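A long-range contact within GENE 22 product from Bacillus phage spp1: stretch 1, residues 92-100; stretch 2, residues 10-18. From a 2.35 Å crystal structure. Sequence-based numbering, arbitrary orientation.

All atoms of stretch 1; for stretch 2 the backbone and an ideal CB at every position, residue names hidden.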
ATOM      1  N   GLU B  92      18.487   7.932 -19.949  1.00 29.59           N
ATOM      2  CA  GLU B  92      17.036   8.053 -19.918  1.00 27.97           C
ATOM      3  C   GLU B  92      16.554   8.949 -18.785  1.00 30.82           C
ATOM      4  O   GLU B  92      17.193   9.042 -17.732  1.00 29.75           O
ATOM      5  CB  GLU B  92      16.379   6.672 -19.851  1.00 28.79           C
ATOM      6  CG  GLU B  92      16.593   5.838 -21.112  1.00 36.31           C
ATOM      7  CD  GLU B  92      15.849   4.514 -21.099  1.00 51.77           C
ATOM      8  OE1 GLU B  92      14.888   4.361 -20.314  1.00 35.35           O
ATOM      9  OE2 GLU B  92      16.224   3.621 -21.888  1.00 49.36           O
ATOM     10  N   ARG B  93      15.481   9.664 -19.021  1.00 27.61           N
ATOM     11  CA  ARG B  93      14.877  10.517 -18.038  1.00 27.08           C
ATOM     12  C   ARG B  93      14.313   9.743 -16.864  1.00 29.61           C
ATOM     13  O   ARG B  93      13.475   8.928 -16.986  1.00 28.86           O
ATOM     14  CB  ARG B  93      13.806  11.384 -18.677  1.00 27.51           C
ATOM     15  CG  ARG B  93      13.249  12.407 -17.747  1.00 38.99           C
ATOM     16  CD  ARG B  93      12.107  13.194 -18.279  1.00 50.35           C
ATOM     17  NE  ARG B  93      11.499  13.889 -17.167  1.00 62.01           N
ATOM     18  CZ  ARG B  93      10.415  14.642 -17.227  1.00 78.45           C
ATOM     19  NH1 ARG B  93       9.782  14.819 -18.360  1.00 65.84           N
ATOM     20  NH2 ARG B  93       9.971  15.228 -16.138  1.00 65.48           N
ATOM     21  N   LEU B  94      14.808  10.055 -15.692  1.00 25.26           N
ATOM     22  CA  LEU B  94      14.322   9.433 -14.499  1.00 24.93           C
ATOM     23  C   LEU B  94      13.034  10.086 -14.074  1.00 28.40           C
ATOM     24  O   LEU B  94      12.941  11.262 -13.924  1.00 27.69           O
ATOM     25  CB  LEU B  94      15.349   9.435 -13.382  1.00 25.10           C
ATOM     26  CG  LEU B  94      14.973   8.897 -12.011  1.00 30.20           C
ATOM     27  CD1 LEU B  94      14.905   7.436 -11.908  1.00 30.11           C
ATOM     28  CD2 LEU B  94      15.952   9.391 -11.072  1.00 34.19           C
ATOM     29  N   ILE B  95      12.033   9.261 -13.909  1.00 24.41           N
ATOM     30  CA  ILE B  95      10.705   9.709 -13.645  1.00 24.10           C
ATOM     31  C   ILE B  95      10.441   9.621 -12.175  1.00 29.04           C
ATOM     32  O   ILE B  95      10.066  10.575 -11.602  1.00 28.51           O
ATOM     33  CB  ILE B  95       9.665   8.906 -14.457  1.00 27.01           C
ATOM     34  CG1 ILE B  95       9.894   9.041 -15.961  1.00 27.11           C
ATOM     35  CG2 ILE B  95       8.315   9.313 -14.107  1.00 27.60           C
ATOM     36  CD1 ILE B  95       9.809  10.413 -16.521  1.00 30.60           C
HETATM   37  N   MSE B  96      10.653   8.467 -11.576  1.00 26.41           N
HETATM   38  CA  MSE B  96      10.443   8.294 -10.158  1.00 26.57           C
HETATM   39  C   MSE B  96      11.199   7.180  -9.438  1.00 30.86           C
HETATM   40  O   MSE B  96      11.627   6.241 -10.038  1.00 29.62           O
HETATM   41  CB  MSE B  96       8.967   8.131  -9.844  1.00 28.83           C
HETATM   42  CG  MSE B  96       8.319   6.972 -10.492  1.00 36.17           C
HETATM   43 SE   MSE B  96       6.491   6.702 -10.203  1.00 45.40          SE
HETATM   44  CE  MSE B  96       5.802   8.274 -10.869  1.00 41.79           C
ATOM     45  N   TYR B  97      11.377   7.344  -8.136  1.00 30.68           N
ATOM     46  CA  TYR B  97      12.015   6.318  -7.319  1.00 30.68           C
ATOM     47  C   TYR B  97      10.958   5.741  -6.401  1.00 32.37           C
ATOM     48  O   TYR B  97      10.900   6.111  -5.263  1.00 31.62           O
ATOM     49  CB  TYR B  97      13.168   6.752  -6.397  1.00 33.36           C
ATOM     50  CG  TYR B  97      14.120   7.783  -6.874  1.00 37.68           C
ATOM     51  CD1 TYR B  97      13.790   9.115  -6.829  1.00 41.32           C
ATOM     52  CD2 TYR B  97      15.392   7.442  -7.283  1.00 38.80           C
ATOM     53  CE1 TYR B  97      14.652  10.067  -7.252  1.00 44.30           C
ATOM     54  CE2 TYR B  97      16.275   8.382  -7.690  1.00 40.72           C
ATOM     55  CZ  TYR B  97      15.905   9.702  -7.677  1.00 51.52           C
ATOM     56  OH  TYR B  97      16.749  10.692  -8.088  1.00 54.46           O
ATOM     57  N   PRO B  98      10.135   4.831  -6.872  1.00 26.95           N
ATOM     58  CA  PRO B  98       9.015   4.451  -5.995  1.00 25.62           C
ATOM     59  C   PRO B  98       9.342   3.484  -4.843  1.00 27.18           C
ATOM     60  O   PRO B  98       8.544   3.368  -3.912  1.00 26.24           O
ATOM     61  CB  PRO B  98       8.008   3.819  -6.964  1.00 27.26           C
ATOM     62  CG  PRO B  98       8.834   3.303  -8.085  1.00 31.90           C
ATOM     63  CD  PRO B  98      10.027   4.215  -8.209  1.00 28.03           C
ATOM     64  N   VAL B  99      10.486   2.803  -4.901  1.00 22.26           N
ATOM     65  CA  VAL B  99      10.876   1.862  -3.838  1.00 21.11           C
ATOM     66  C   VAL B  99      12.324   2.080  -3.381  1.00 25.06           C
ATOM     67  O   VAL B  99      13.243   2.125  -4.201  1.00 24.49           O
ATOM     68  CB  VAL B  99      10.664   0.371  -4.255  1.00 24.38           C
ATOM     69  CG1 VAL B  99      11.017  -0.576  -3.109  1.00 24.14           C
ATOM     70  CG2 VAL B  99       9.229   0.123  -4.710  1.00 23.85           C
ATOM     71  N   SER B 100      12.505   2.220  -2.068  1.00 21.80           N
ATOM     72  CA  SER B 100      13.825   2.365  -1.454  1.00 21.98           C
ATOM     73  C   SER B 100      13.837   1.650  -0.104  1.00 25.09           C
ATOM     74  O   SER B 100      13.250   2.135   0.866  1.00 25.19           O
ATOM     75  CB  SER B 100      14.174   3.849  -1.283  1.00 27.17           C
ATOM     76  OG  SER B 100      15.441   4.012  -0.665  1.00 40.67           O
ATOM     77  N   UNK B  10       2.226  15.690 -10.661  1.00 34.39           N
ATOM     78  CA  UNK B  10       1.895  15.770 -12.085  1.00 33.32           C
ATOM     79  C   UNK B  10       2.117  14.403 -12.735  1.00 33.70           C
ATOM     80  O   UNK B  10       1.245  13.888 -13.436  1.00 32.18           O
ATOM     81  CB  UNK B  10       2.735  16.843 -12.782  1.00 33.32           C
ATOM     82  N   UNK B  11       3.291  13.826 -12.481  1.00 29.35           N
ATOM     83  CA  UNK B  11       3.607  12.468 -12.906  1.00 26.95           C
ATOM     84  C   UNK B  11       3.166  11.477 -11.836  1.00 28.12           C
ATOM     85  O   UNK B  11       3.672  11.502 -10.711  1.00 28.12           O
ATOM     86  CB  UNK B  11       5.103  12.322 -13.192  1.00 26.95           C
ATOM     87  N   UNK B  12       2.216  10.616 -12.188  1.00 22.00           N
ATOM     88  CA  UNK B  12       1.725   9.601 -11.258  1.00 20.24           C
ATOM     89  C   UNK B  12       1.575   8.224 -11.897  1.00 24.06           C
ATOM     90  O   UNK B  12       1.355   8.102 -13.105  1.00 24.44           O
ATOM     91  CB  UNK B  12       0.379  10.041 -10.679  1.00 20.24           C
ATOM     92  N   UNK B  13       1.699   7.194 -11.062  1.00 20.20           N
ATOM     93  CA  UNK B  13       1.693   5.807 -11.507  1.00 19.25           C
ATOM     94  C   UNK B  13       0.534   5.038 -10.873  1.00 24.25           C
ATOM     95  O   UNK B  13       0.372   5.041  -9.650  1.00 24.43           O
ATOM     96  CB  UNK B  13       3.025   5.134 -11.169  1.00 19.25           C
ATOM     97  N   UNK B  14      -0.266   4.386 -11.715  1.00 22.04           N
ATOM     98  CA  UNK B  14      -1.443   3.641 -11.257  1.00 23.04           C
ATOM     99  C   UNK B  14      -1.111   2.191 -10.893  1.00 27.88           C
ATOM    100  O   UNK B  14      -1.984   1.441 -10.443  1.00 29.10           O
ATOM    101  CB  UNK B  14      -2.526   3.664 -12.338  1.00 23.04           C
ATOM    102  N   UNK B  15       0.150   1.811 -11.092  1.00 23.45           N
ATOM    103  CA  UNK B  15       0.646   0.494 -10.706  1.00 23.15           C
ATOM    104  C   UNK B  15       0.522   0.273  -9.205  1.00 27.96           C
ATOM    105  O   UNK B  15       0.898   1.129  -8.400  1.00 27.58           O
ATOM    106  CB  UNK B  15       2.103   0.326 -11.141  1.00 23.15           C
ATOM    107  N   UNK B  16      -0.049  -0.824  -8.831  1.00 25.39           N
ATOM    108  CA  UNK B  16      -0.099  -1.253  -7.474  1.00 26.22           C
ATOM    109  C   UNK B  16       1.280  -1.719  -7.037  1.00 29.19           C
ATOM    110  O   UNK B  16       1.851  -2.541  -7.662  1.00 28.24           O
ATOM    111  CB  UNK B  16      -1.142  -2.358  -7.296  1.00 26.22           C
ATOM    112  N   UNK B  17       1.794  -1.150  -5.972  1.00 25.82           N
ATOM    113  CA  UNK B  17       3.094  -1.538  -5.416  1.00 24.98           C
ATOM    114  C   UNK B  17       2.920  -2.044  -3.986  1.00 29.44           C
ATOM    115  O   UNK B  17       2.414  -1.320  -3.123  1.00 30.28           O
ATOM    116  CB  UNK B  17       4.072  -0.362  -5.450  1.00 24.98           C
ATOM    117  N   UNK B  18       3.345  -3.264  -3.755  1.00 25.42           N
ATOM    118  CA  UNK B  18       3.238  -3.884  -2.442  1.00 26.87           C
ATOM    119  C   UNK B  18       4.383  -4.771  -1.949  1.00 29.70           C
ATOM    120  O   UNK B  18       5.062  -5.412  -2.703  1.00 29.17           O
ATOM    121  CB  UNK B  18       1.961  -4.727  -2.431  1.00 26.87           C
TER

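Position 10 offers little evidence. Its phi/psi of -63/-50 suits most residues, and no atom of stretch 1 lies within 5.5 Å of the ideal CB, so the contact leaves the choice open. The deposited residue is V10; its nearest side-chain approach to stretch 1 is CG1 of V10 to NH2 of R93, 8.0 Å.

Position 11 is more informative. Its CA-to-CB bond points toward stretch 1, with the ideal CB 4.5 Å from CG2 of I95 and 4.7 Å from CE of M96. The angles, -88/116, are extended. Farther out, the side chain of I95 presents an apolar surface and the extended R93 (chi1 to chi3 all t) carries its guanidinium beyond it. A small residue would leave that reach of space unused by this contact; a long aliphatic chain or an aromatic would suit, the latter pairing a flat surface with I95. The residue is W11, with chi1 -71° (m) and chi2 89°. CD1 of I95 lies over one face of the indole, and the closest atoms of the pair are CG2 of I95 and CE3 of W11, 4.1 Å apart. NH2 of R93 approaches NE1 of W11 to 3.6 Å, obliquely and without a hydrogen bond; both groups are donors, so neither supplies an acceptor to the other. W11 has 90 Å² covered by stretch 1, the most of any residue here.

At position 12 the strand alternation turns CA-to-CB away, and the ideal CB has nothing of stretch 1 within 5.5 Å. At -136/152, a beta-branched, aromatic or polar residue would fit. Y12 is found, its CA 4.3 Å from CE of M96 while its ring makes no close contact with stretch 1.

Position 13 points back toward stretch 1, with its ideal CB 3.9 Å from SE of M96. An apolar side chain is the natural expectation: leucine, isoleucine, valine or methionine could all pack on the selenomethionine. L13 (chi1 t, chi2 p) fulfils it, its CB 3.9 Å from SE of M96.

Positions 14, 15 and 16 form the link between the two strand segments. All three ideal CB atoms lack neighbours from stretch 1, so polar residues are as plausible as any. T14, S15 and E16 occupy them; OG1 of T14 and OG of S15 are hydrogen-bonded elsewhere in the structure.

Position 17 resumes extended geometry (-119/122) and points toward stretch 1, the ideal CB standing 5.2 Å from CG2 of V99. The interval calls for a side chain extending beyond CB, and the nearby P98 and V99 favour an aliphatic one, such as isoleucine, leucine or valine. I17, chi1 -50° (m) and chi2 161° (t), places CD1 3.9 Å from CB of P98 and CG2 3.9 Å from CG2 of V99.

Position 18 is out of reach, so its identity is unconstrained here. K18 instead forms a long salt bridge within its own stretch, NZ of K18 to OE1 of E16 at 3.8 Å.

Stretch 2 10-18: VWYLTSEIK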
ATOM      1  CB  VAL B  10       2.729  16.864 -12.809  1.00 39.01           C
ATOM      2  CG1 VAL B  10       2.390  16.918 -14.297  1.00 38.49           C
ATOM      3  CG2 VAL B  10       2.505  18.229 -12.165  1.00 41.40           C
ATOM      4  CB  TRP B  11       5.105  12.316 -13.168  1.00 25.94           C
ATOM      5  CG  TRP B  11       5.592  13.024 -14.393  1.00 28.01           C
ATOM      6  CD1 TRP B  11       6.041  14.310 -14.471  1.00 32.98           C
ATOM      7  CD2 TRP B  11       5.695  12.481 -15.716  1.00 27.22           C
ATOM      8  NE1 TRP B  11       6.412  14.606 -15.761  1.00 33.17           N
ATOM      9  CE2 TRP B  11       6.210  13.501 -16.546  1.00 32.96           C
ATOM     10  CE3 TRP B  11       5.398  11.234 -16.281  1.00 27.02           C
ATOM     11  CZ2 TRP B  11       6.439  13.312 -17.912  1.00 32.49           C
ATOM     12  CZ3 TRP B  11       5.622  11.048 -17.639  1.00 28.63           C
ATOM     13  CH2 TRP B  11       6.137  12.084 -18.440  1.00 30.85           C
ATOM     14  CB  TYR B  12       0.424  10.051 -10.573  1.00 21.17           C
ATOM     15  CG  TYR B  12      -0.766  10.262 -11.487  1.00 21.84           C
ATOM     16  CD1 TYR B  12      -1.715   9.255 -11.670  1.00 22.71           C
ATOM     17  CD2 TYR B  12      -0.962  11.478 -12.140  1.00 23.28           C
ATOM     18  CE1 TYR B  12      -2.818   9.447 -12.498  1.00 22.72           C
ATOM     19  CE2 TYR B  12      -2.060  11.680 -12.969  1.00 23.94           C
ATOM     20  CZ  TYR B  12      -2.985  10.662 -13.142  1.00 28.19           C
ATOM     21  OH  TYR B  12      -4.073  10.857 -13.963  1.00 27.37           O
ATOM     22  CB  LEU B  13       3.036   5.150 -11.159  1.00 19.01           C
ATOM     23  CG  LEU B  13       3.330   3.713 -11.598  1.00 23.81           C
ATOM     24  CD1 LEU B  13       3.439   3.599 -13.112  1.00 23.35           C
ATOM     25  CD2 LEU B  13       4.602   3.207 -10.933  1.00 27.37           C
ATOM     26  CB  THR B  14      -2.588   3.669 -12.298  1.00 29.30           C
ATOM     27  OG1 THR B  14      -2.132   3.105 -13.534  1.00 30.51           O
ATOM     28  CG2 THR B  14      -3.072   5.097 -12.536  1.00 25.80           C
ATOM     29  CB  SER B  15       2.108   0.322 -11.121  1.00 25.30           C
ATOM     30  OG  SER B  15       2.251   0.320 -12.531  1.00 32.72           O
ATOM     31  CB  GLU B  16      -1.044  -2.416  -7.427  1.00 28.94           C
ATOM     32  CG  GLU B  16      -1.655  -2.704  -6.161  1.00 40.17           C
ATOM     33  CD  GLU B  16      -2.679  -3.803  -6.293  1.00 59.31           C
ATOM     34  OE1 GLU B  16      -2.324  -4.927  -6.018  1.00 55.02           O
ATOM     35  OE2 GLU B  16      -3.835  -3.560  -6.662  1.00 49.19           O
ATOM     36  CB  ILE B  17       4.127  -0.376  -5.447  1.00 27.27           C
ATOM     37  CG1 ILE B  17       4.184   0.270  -6.836  1.00 27.36           C
ATOM     38  CG2 ILE B  17       5.511  -0.880  -5.026  1.00 27.84           C
ATOM     39  CD1 ILE B  17       4.807   1.659  -6.862  1.00 36.43           C
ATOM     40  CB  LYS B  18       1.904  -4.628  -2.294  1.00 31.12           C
ATOM     41  CG  LYS B  18       1.816  -5.885  -3.038  1.00 46.12           C
ATOM     42  CD  LYS B  18       0.610  -6.600  -2.670  1.00 54.13           C
ATOM     43  CE  LYS B  18      -0.386  -6.538  -3.749  1.00 65.42           C
ATOM     44  NZ  LYS B  18      -0.844  -7.887  -4.115  1.00 74.96           N
TER
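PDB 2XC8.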